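Long-range contacts in envelope glycoprotein (Thogoto virus, PDB 5XEA), which probably attaches the virus to its host-cell receptor and later drives fusion of the virion with the host membrane: residues Y53-G58 / A132-N137; D97-D102 / A127-A132. All coordinates share one frame; numbering follows the deposited sequence.

Interaction 1. Residues Y53-G58 / A132-N137; sequences YCYNGG and AYHMCN
The imidazole of His134 is held between two tyrosines of the opposing strand. Tyr53 brings its hydroxyl over one face, near the rim, with OH 3.2 Å from His134 ND1. Against the opposite face lies the ring of Tyr55, whose CD1 sits over the centre of the imidazole, 3.4 Å from His134 NE2. The two sides differ: the Tyr53 ring is nearly parallel to the imidazole but slid so far that they barely overlap, whereas the Tyr55 ring is tilted by 42°. Both tyrosines turn CG anti to the backbone N (chi1 -178° and 177°), while His134 sets CG beside its own N, anti to the carbonyl carbon, and its ring lies between theirs.

The cluster rides on an antiparallel ladder. Tyr53 and Tyr55 face Cys136 and His134 as non-hydrogen-bonded pairs; between them Cys54 and Met135 form a hydrogen-bonded pair on the other face, Cys54 N giving to Met135 O at 2.8 Å and Met135 N returning one to Cys54 O. That carbonyl also receives a CA-H...O contact from His134 CA. Cysteine suits the buried face it shares with Met135, where Cys54 is disulfide-bonded to Cys66. Past the pairs, Ala132 N reaches Asn56 O (2.6 Å), and a water links Tyr55 OH to Ala132 O. Asn56 OD1 accepts from Gly58 N, an Asx turn.

Three aromatic rings thus cluster on one face of the ladder, with the phenol hydroxyl of Tyr53 set over the imidazole; they pack by contact and polarisability, while the backbone bonds set the register.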
ATOM      1  N   TYR B  53       1.927 -50.307  -2.591  1.00 39.56           N
ATOM      2  CA  TYR B  53       2.235 -51.732  -2.672  1.00 34.57           C
ATOM      3  C   TYR B  53       1.368 -52.462  -1.648  1.00 39.76           C
ATOM      4  O   TYR B  53       1.537 -52.282  -0.440  1.00 38.68           O
ATOM      5  CB  TYR B  53       3.719 -51.951  -2.405  1.00 38.69           C
ATOM      6  CG  TYR B  53       4.188 -53.387  -2.514  1.00 37.84           C
ATOM      7  CD1 TYR B  53       4.230 -54.033  -3.744  1.00 39.99           C
ATOM      8  CD2 TYR B  53       4.618 -54.091  -1.388  1.00 39.11           C
ATOM      9  CE1 TYR B  53       4.684 -55.352  -3.852  1.00 43.08           C
ATOM     10  CE2 TYR B  53       5.071 -55.414  -1.488  1.00 39.81           C
ATOM     11  CZ  TYR B  53       5.107 -56.030  -2.724  1.00 41.22           C
ATOM     12  OH  TYR B  53       5.556 -57.327  -2.838  1.00 42.87           O
ATOM     13  N   CYS B  54       0.445 -53.281  -2.119  1.00 32.45           N
ATOM     14  CA  CYS B  54      -0.545 -53.886  -1.244  1.00 35.88           C
ATOM     15  C   CYS B  54      -0.437 -55.399  -1.328  1.00 38.12           C
ATOM     16  O   CYS B  54       0.094 -55.936  -2.298  1.00 36.13           O
ATOM     17  CB  CYS B  54      -1.948 -53.436  -1.640  1.00 33.04           C
ATOM     18  SG  CYS B  54      -2.126 -51.626  -1.658  1.00 47.02           S
ATOM     19  N   TYR B  55      -0.942 -56.078  -0.300  1.00 35.04           N
ATOM     20  CA  TYR B  55      -1.145 -57.523  -0.351  1.00 38.80           C
ATOM     21  C   TYR B  55      -2.536 -57.843   0.170  1.00 39.61           C
ATOM     22  O   TYR B  55      -2.961 -57.312   1.200  1.00 41.97           O
ATOM     23  CB  TYR B  55      -0.091 -58.303   0.461  1.00 38.61           C
ATOM     24  CG  TYR B  55      -0.348 -59.806   0.473  1.00 38.28           C
ATOM     25  CD1 TYR B  55      -0.145 -60.571  -0.670  1.00 33.87           C
ATOM     26  CD2 TYR B  55      -0.820 -60.453   1.618  1.00 40.50           C
ATOM     27  CE1 TYR B  55      -0.380 -61.946  -0.670  1.00 33.84           C
ATOM     28  CE2 TYR B  55      -1.057 -61.842   1.623  1.00 39.14           C
ATOM     29  CZ  TYR B  55      -0.834 -62.571   0.468  1.00 41.96           C
ATOM     30  OH  TYR B  55      -1.067 -63.925   0.428  1.00 46.12           O
ATOM     31  N   ASN B  56      -3.244 -58.696  -0.554  1.00 34.47           N
ATOM     32  CA  ASN B  56      -4.580 -59.134  -0.179  1.00 30.27           C
ATOM     33  C   ASN B  56      -4.502 -60.606   0.241  1.00 41.75           C
ATOM     34  O   ASN B  56      -4.488 -61.497  -0.608  1.00 36.91           O
ATOM     35  CB  ASN B  56      -5.539 -58.947  -1.349  1.00 38.70           C
ATOM     36  CG  ASN B  56      -6.968 -59.290  -0.994  1.00 37.21           C
ATOM     37  OD1 ASN B  56      -7.242 -59.853   0.061  1.00 41.75           O
ATOM     38  ND2 ASN B  56      -7.889 -58.937  -1.876  1.00 39.76           N
ATOM     39  N   GLY B  57      -4.476 -60.860   1.546  1.00 38.12           N
ATOM     40  CA  GLY B  57      -4.544 -62.237   2.041  1.00 43.80           C
ATOM     41  C   GLY B  57      -5.810 -62.521   2.831  1.00 41.49           C
ATOM     42  O   GLY B  57      -5.874 -63.491   3.590  1.00 48.69           O
ATOM     43  N   GLY B  58      -6.838 -61.677   2.651  1.00 46.59           N
ATOM     44  CA  GLY B  58      -8.049 -61.746   3.444  1.00 36.93           C
ATOM     45  C   GLY B  58      -7.811 -61.116   4.809  1.00 43.54           C
ATOM     46  O   GLY B  58      -6.652 -60.962   5.208  1.00 40.79           O
ATOM     47  N   ALA B 132      -4.949 -63.162  -2.558  1.00 38.09           N
ATOM     48  CA  ALA B 132      -3.737 -63.969  -2.436  1.00 34.06           C
ATOM     49  C   ALA B 132      -2.632 -63.489  -3.342  1.00 36.44           C
ATOM     50  O   ALA B 132      -1.705 -64.257  -3.649  1.00 41.62           O
ATOM     51  CB  ALA B 132      -4.008 -65.470  -2.693  1.00 39.24           C
ATOM     52  N   TYR B 133      -2.694 -62.225  -3.775  1.00 39.48           N
ATOM     53  CA  TYR B 133      -1.617 -61.628  -4.544  1.00 33.66           C
ATOM     54  C   TYR B 133      -1.335 -60.219  -4.045  1.00 35.99           C
ATOM     55  O   TYR B 133      -2.145 -59.592  -3.351  1.00 38.12           O
ATOM     56  CB  TYR B 133      -1.946 -61.559  -6.044  1.00 36.94           C
ATOM     57  CG  TYR B 133      -1.951 -62.890  -6.762  1.00 40.81           C
ATOM     58  CD1 TYR B 133      -0.824 -63.330  -7.451  1.00 46.63           C
ATOM     59  CD2 TYR B 133      -3.087 -63.692  -6.770  1.00 42.74           C
ATOM     60  CE1 TYR B 133      -0.820 -64.549  -8.109  1.00 51.53           C
ATOM     61  CE2 TYR B 133      -3.103 -64.901  -7.436  1.00 42.08           C
ATOM     62  CZ  TYR B 133      -1.959 -65.324  -8.102  1.00 49.03           C
ATOM     63  OH  TYR B 133      -1.954 -66.523  -8.763  1.00 65.70           O
ATOM     64  N   HIS B 134      -0.173 -59.722  -4.442  1.00 34.44           N
ATOM     65  CA  HIS B 134       0.225 -58.344  -4.216  1.00 33.32           C
ATOM     66  C   HIS B 134      -0.267 -57.465  -5.359  1.00 40.03           C
ATOM     67  O   HIS B 134      -0.437 -57.926  -6.496  1.00 39.37           O
ATOM     68  CB  HIS B 134       1.737 -58.231  -4.115  1.00 37.89           C
ATOM     69  CG  HIS B 134       2.317 -58.992  -2.973  1.00 37.97           C
ATOM     70  ND1 HIS B 134       2.678 -58.392  -1.791  1.00 43.85           N
ATOM     71  CD2 HIS B 134       2.588 -60.310  -2.827  1.00 35.25           C
ATOM     72  CE1 HIS B 134       3.154 -59.305  -0.963  1.00 40.31           C
ATOM     73  NE2 HIS B 134       3.116 -60.475  -1.570  1.00 47.89           N
ATOM     74  N   MET B 135      -0.492 -56.188  -5.058  1.00 37.57           N
ATOM     75  CA  MET B 135      -0.909 -55.277  -6.108  1.00 32.94           C
ATOM     76  C   MET B 135      -0.167 -53.957  -5.950  1.00 37.55           C
ATOM     77  O   MET B 135       0.015 -53.463  -4.837  1.00 34.08           O
ATOM     78  CB  MET B 135      -2.427 -55.081  -6.102  1.00 39.49           C
ATOM     79  CG  MET B 135      -2.929 -54.375  -7.369  1.00 39.76           C
ATOM     80  SD  MET B 135      -4.709 -54.414  -7.556  1.00 46.86           S
ATOM     81  CE  MET B 135      -4.916 -56.076  -8.199  1.00 38.24           C
ATOM     82  N   CYS B 136       0.291 -53.423  -7.079  1.00 34.80           N
ATOM     83  CA  CYS B 136       1.193 -52.285  -7.145  1.00 41.62           C
ATOM     84  C   CYS B 136       0.524 -51.173  -7.945  1.00 35.77           C
ATOM     85  O   CYS B 136       0.008 -51.408  -9.043  1.00 37.92           O
ATOM     86  CB  CYS B 136       2.529 -52.694  -7.789  1.00 41.82           C
ATOM     87  SG  CYS B 136       3.708 -51.360  -8.154  1.00 51.32           S
ATOM     88  N   ASN B 137       0.499 -49.975  -7.379  1.00 37.87           N
ATOM     89  CA  ASN B 137       0.083 -48.797  -8.132  1.00 38.90           C
ATOM     90  C   ASN B 137       1.161 -47.744  -7.982  1.00 34.90           C
ATOM     91  O   ASN B 137       1.567 -47.424  -6.858  1.00 36.73           O
ATOM     92  CB  ASN B 137      -1.274 -48.261  -7.657  1.00 37.78           C
ATOM     93  CG  ASN B 137      -2.443 -48.926  -8.360  1.00 45.81           C
ATOM     94  OD1 ASN B 137      -2.723 -48.635  -9.525  1.00 40.63           O
ATOM     95  ND2 ASN B 137      -3.134 -49.823  -7.656  1.00 42.03           N
TER
HETATM   96  O   HOH W   1      -0.140 -65.362  -1.565  1.00 43.73           O

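Interaction 2. Residues D97-D102 / A127-A132; sequences DCWGSD and ANWKFA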
ATOM      1  N   ASP B  97      -2.673 -51.049 -11.166  1.00 39.15           N
ATOM      2  CA  ASP B  97      -3.191 -52.332 -10.686  1.00 46.28           C
ATOM      3  C   ASP B  97      -2.324 -53.490 -11.191  1.00 47.52           C
ATOM      4  O   ASP B  97      -2.816 -54.490 -11.706  1.00 46.02           O
ATOM      5  CB  ASP B  97      -4.659 -52.515 -11.087  1.00 46.38           C
ATOM      6  CG  ASP B  97      -5.635 -51.708 -10.207  1.00 49.15           C
ATOM      7  OD1 ASP B  97      -5.176 -50.863  -9.413  1.00 45.27           O
ATOM      8  OD2 ASP B  97      -6.876 -51.908 -10.305  1.00 44.97           O
ATOM      9  N   CYS B  98      -1.008 -53.327 -11.063  1.00 39.12           N
ATOM     10  CA  CYS B  98      -0.055 -54.359 -11.457  1.00 39.22           C
ATOM     11  C   CYS B  98       0.047 -55.380 -10.331  1.00 44.85           C
ATOM     12  O   CYS B  98       0.614 -55.090  -9.271  1.00 48.34           O
ATOM     13  CB  CYS B  98       1.309 -53.749 -11.754  1.00 44.86           C
ATOM     14  SG  CYS B  98       1.336 -52.574 -13.139  1.00 54.94           S
ATOM     15  N   TRP B  99      -0.494 -56.566 -10.554  1.00 43.11           N
ATOM     16  CA  TRP B  99      -0.569 -57.587  -9.519  1.00 38.33           C
ATOM     17  C   TRP B  99       0.323 -58.766  -9.869  1.00 39.07           C
ATOM     18  O   TRP B  99       0.826 -58.891 -10.992  1.00 40.63           O
ATOM     19  CB  TRP B  99      -2.012 -58.048  -9.296  1.00 37.43           C
ATOM     20  CG  TRP B  99      -2.690 -58.615 -10.493  1.00 45.17           C
ATOM     21  CD1 TRP B  99      -3.434 -57.940 -11.410  1.00 51.20           C
ATOM     22  CD2 TRP B  99      -2.707 -59.995 -10.898  1.00 46.43           C
ATOM     23  NE1 TRP B  99      -3.912 -58.812 -12.366  1.00 45.13           N
ATOM     24  CE2 TRP B  99      -3.471 -60.075 -12.078  1.00 47.70           C
ATOM     25  CE3 TRP B  99      -2.137 -61.164 -10.382  1.00 52.83           C
ATOM     26  CZ2 TRP B  99      -3.697 -61.289 -12.749  1.00 51.20           C
ATOM     27  CZ3 TRP B  99      -2.355 -62.370 -11.049  1.00 59.94           C
ATOM     28  CH2 TRP B  99      -3.129 -62.421 -12.220  1.00 55.97           C
ATOM     29  N   GLY B 100       0.536 -59.621  -8.869  1.00 42.85           N
ATOM     30  CA  GLY B 100       1.384 -60.783  -9.066  1.00 43.54           C
ATOM     31  C   GLY B 100       2.807 -60.354  -9.355  1.00 43.28           C
ATOM     32  O   GLY B 100       3.329 -59.396  -8.769  1.00 39.73           O
ATOM     33  N   SER B 101       3.449 -61.055 -10.292  1.00 37.98           N
ATOM     34  CA  SER B 101       4.853 -60.773 -10.564  1.00 46.00           C
ATOM     35  C   SER B 101       5.080 -59.344 -11.044  1.00 45.91           C
ATOM     36  O   SER B 101       6.175 -58.810 -10.842  1.00 54.11           O
ATOM     37  CB  SER B 101       5.398 -61.763 -11.589  1.00 46.99           C
ATOM     38  OG  SER B 101       4.520 -61.838 -12.690  1.00 53.96           O
ATOM     39  N   ASP B 102       4.078 -58.709 -11.668  1.00 53.29           N
ATOM     40  CA  ASP B 102       4.231 -57.305 -12.074  1.00 48.63           C
ATOM     41  C   ASP B 102       4.321 -56.352 -10.886  1.00 44.29           C
ATOM     42  O   ASP B 102       4.817 -55.239 -11.048  1.00 54.07           O
ATOM     43  CB  ASP B 102       3.082 -56.876 -12.990  1.00 51.26           C
ATOM     44  CG  ASP B 102       3.059 -57.650 -14.307  1.00 60.87           C
ATOM     45  OD1 ASP B 102       4.143 -57.945 -14.843  1.00 67.68           O
ATOM     46  OD2 ASP B 102       1.958 -57.977 -14.800  1.00 61.37           O
ATOM     47  N   ALA B 127      -5.606 -49.820  -4.994  1.00 45.60           N
ATOM     48  CA  ALA B 127      -6.410 -51.026  -5.160  1.00 43.01           C
ATOM     49  C   ALA B 127      -5.652 -52.268  -4.693  1.00 35.76           C
ATOM     50  O   ALA B 127      -4.416 -52.333  -4.747  1.00 37.81           O
ATOM     51  CB  ALA B 127      -6.829 -51.179  -6.620  1.00 40.59           C
ATOM     52  N   ASN B 128      -6.415 -53.268  -4.230  1.00 39.98           N
ATOM     53  CA  ASN B 128      -5.896 -54.496  -3.631  1.00 35.17           C
ATOM     54  C   ASN B 128      -6.919 -55.606  -3.847  1.00 36.26           C
ATOM     55  O   ASN B 128      -7.302 -56.276  -2.891  1.00 38.63           O
ATOM     56  CB  ASN B 128      -5.652 -54.278  -2.128  1.00 36.08           C
ATOM     57  CG  ASN B 128      -4.786 -55.361  -1.478  1.00 36.25           C
ATOM     58  OD1 ASN B 128      -4.049 -56.091  -2.145  1.00 38.17           O
ATOM     59  ND2 ASN B 128      -4.846 -55.428  -0.146  1.00 35.57           N
ATOM     60  N   TRP B 129      -7.418 -55.770  -5.077  1.00 36.53           N
ATOM     61  CA  TRP B 129      -8.596 -56.597  -5.289  1.00 43.82           C
ATOM     62  C   TRP B 129      -8.261 -58.030  -5.703  1.00 46.20           C
ATOM     63  O   TRP B 129      -9.186 -58.822  -5.913  1.00 46.58           O
ATOM     64  CB  TRP B 129      -9.537 -55.967  -6.326  1.00 39.95           C
ATOM     65  CG  TRP B 129      -8.864 -55.445  -7.556  1.00 42.27           C
ATOM     66  CD1 TRP B 129      -8.572 -54.134  -7.833  1.00 44.92           C
ATOM     67  CD2 TRP B 129      -8.435 -56.202  -8.694  1.00 43.65           C
ATOM     68  NE1 TRP B 129      -7.972 -54.036  -9.066  1.00 40.33           N
ATOM     69  CE2 TRP B 129      -7.877 -55.289  -9.616  1.00 47.96           C
ATOM     70  CE3 TRP B 129      -8.452 -57.568  -9.017  1.00 47.00           C
ATOM     71  CZ2 TRP B 129      -7.340 -55.692 -10.834  1.00 42.66           C
ATOM     72  CZ3 TRP B 129      -7.922 -57.967 -10.233  1.00 52.02           C
ATOM     73  CH2 TRP B 129      -7.374 -57.029 -11.126  1.00 46.84           C
ATOM     74  N   LYS B 130      -6.974 -58.364  -5.822  1.00 40.62           N
ATOM     75  CA  LYS B 130      -6.527 -59.669  -6.301  1.00 39.53           C
ATOM     76  C   LYS B 130      -6.183 -60.527  -5.087  1.00 41.99           C
ATOM     77  O   LYS B 130      -5.079 -60.444  -4.545  1.00 39.29           O
ATOM     78  CB  LYS B 130      -5.340 -59.527  -7.247  1.00 35.90           C
ATOM     79  CG  LYS B 130      -4.991 -60.832  -7.970  1.00 43.08           C
ATOM     80  CD  LYS B 130      -6.017 -61.157  -9.031  1.00 48.10           C
ATOM     81  CE  LYS B 130      -5.729 -62.518  -9.678  1.00 58.44           C
ATOM     82  NZ  LYS B 130      -6.680 -62.788 -10.795  1.00 63.07           N
ATOM     83  N   PHE B 131      -7.139 -61.351  -4.671  1.00 43.87           N
ATOM     84  CA  PHE B 131      -6.957 -62.190  -3.494  1.00 36.52           C
ATOM     85  C   PHE B 131      -5.740 -63.093  -3.638  1.00 39.97           C
ATOM     86  O   PHE B 131      -5.524 -63.701  -4.688  1.00 39.52           O
ATOM     87  CB  PHE B 131      -8.196 -63.045  -3.242  1.00 38.32           C
ATOM     88  CG  PHE B 131      -8.043 -63.974  -2.069  1.00 40.94           C
ATOM     89  CD1 PHE B 131      -7.990 -63.472  -0.782  1.00 43.48           C
ATOM     90  CD2 PHE B 131      -7.937 -65.364  -2.259  1.00 41.54           C
ATOM     91  CE1 PHE B 131      -7.844 -64.315   0.300  1.00 44.04           C
ATOM     92  CE2 PHE B 131      -7.784 -66.218  -1.178  1.00 42.17           C
ATOM     93  CZ  PHE B 131      -7.745 -65.699   0.108  1.00 39.15           C
ATOM     94  N   ALA B 132      -4.949 -63.162  -2.558  1.00 38.09           N
ATOM     95  CA  ALA B 132      -3.737 -63.969  -2.436  1.00 34.06           C
ATOM     96  C   ALA B 132      -2.632 -63.489  -3.342  1.00 36.44           C
ATOM     97  O   ALA B 132      -1.705 -64.257  -3.649  1.00 41.62           O
ATOM     98  CB  ALA B 132      -4.008 -65.470  -2.693  1.00 39.24           C
TER
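Lys130 lays its aliphatic chain over one face of the Trp99 indole, and this is the tightly packed part of the contact. Its CE stands over the six-membered ring, 3.6 Å from the centroid and 12° off the normal, a CH-pi contact. CG and CD cover the CD2 and CE3 side of the indole, and the ammonium lies over the same face, with NZ 4.2 Å from that centroid in a cation-pi interaction. The chain starts with CG anti to the backbone N and bends at chi2 (73°), which carries CD across the ring. Lysine suits the place because its methylenes can pack on the indole while its charge meets the pi cloud.

A second, polar grip lies at Asp97. Trp129 NE1 gives an almost straight hydrogen bond to Asp97 OD2 (2.7 Å, 170° at the hydrogen). The oxygen lies in the indole plane, but the N-H comes from above the carboxylate plane. The buried acid is also engaged by a salt bridge from Arg125 to OD2 and by Asn137 ND2 at OD1, which would favour its charged form. Asp97 OD1 also touches Ala127 CB at 3.3 Å.

Looser is the meeting of the two indoles, which cross at about a right angle: Trp99 CD1 comes only to 4.1 Å from Trp129 CH2. Toward the surface, the exposed Ser101 and Asp102 take the 97-102 chain away from its partner.

The irregular segment 127-132 thus packs against the end of strand 95-99. Met135 of strand 133-156 touches Asp97, Trp99, Trp129 and Lys130, Tyr133 meets Trp99 edge-to-face, and Ser62 of the second subunit packs on Trp129.

Both contacts lie at the same far end of the elongated chain and bear on strand 133-156: interaction 1 pairs it with strand 40-56, while interaction 2 packs the loop just before it on its other neighbour, strand 95-99. Ala132 belongs to both. The backbone bond Cys136 N to Cys98 O joins the strands, so the sheet runs on from one contact to the other. Interaction 1 combines backbone bonds with an aromatic cluster and is partly buried, with exposed residues at its margin; interaction 2 is buried and depends on side chains: a carboxylate, two indoles and a lysine. Each also reaches the second subunit, Asn56 by a hydrogen bond and Trp129 and Phe131 by packing.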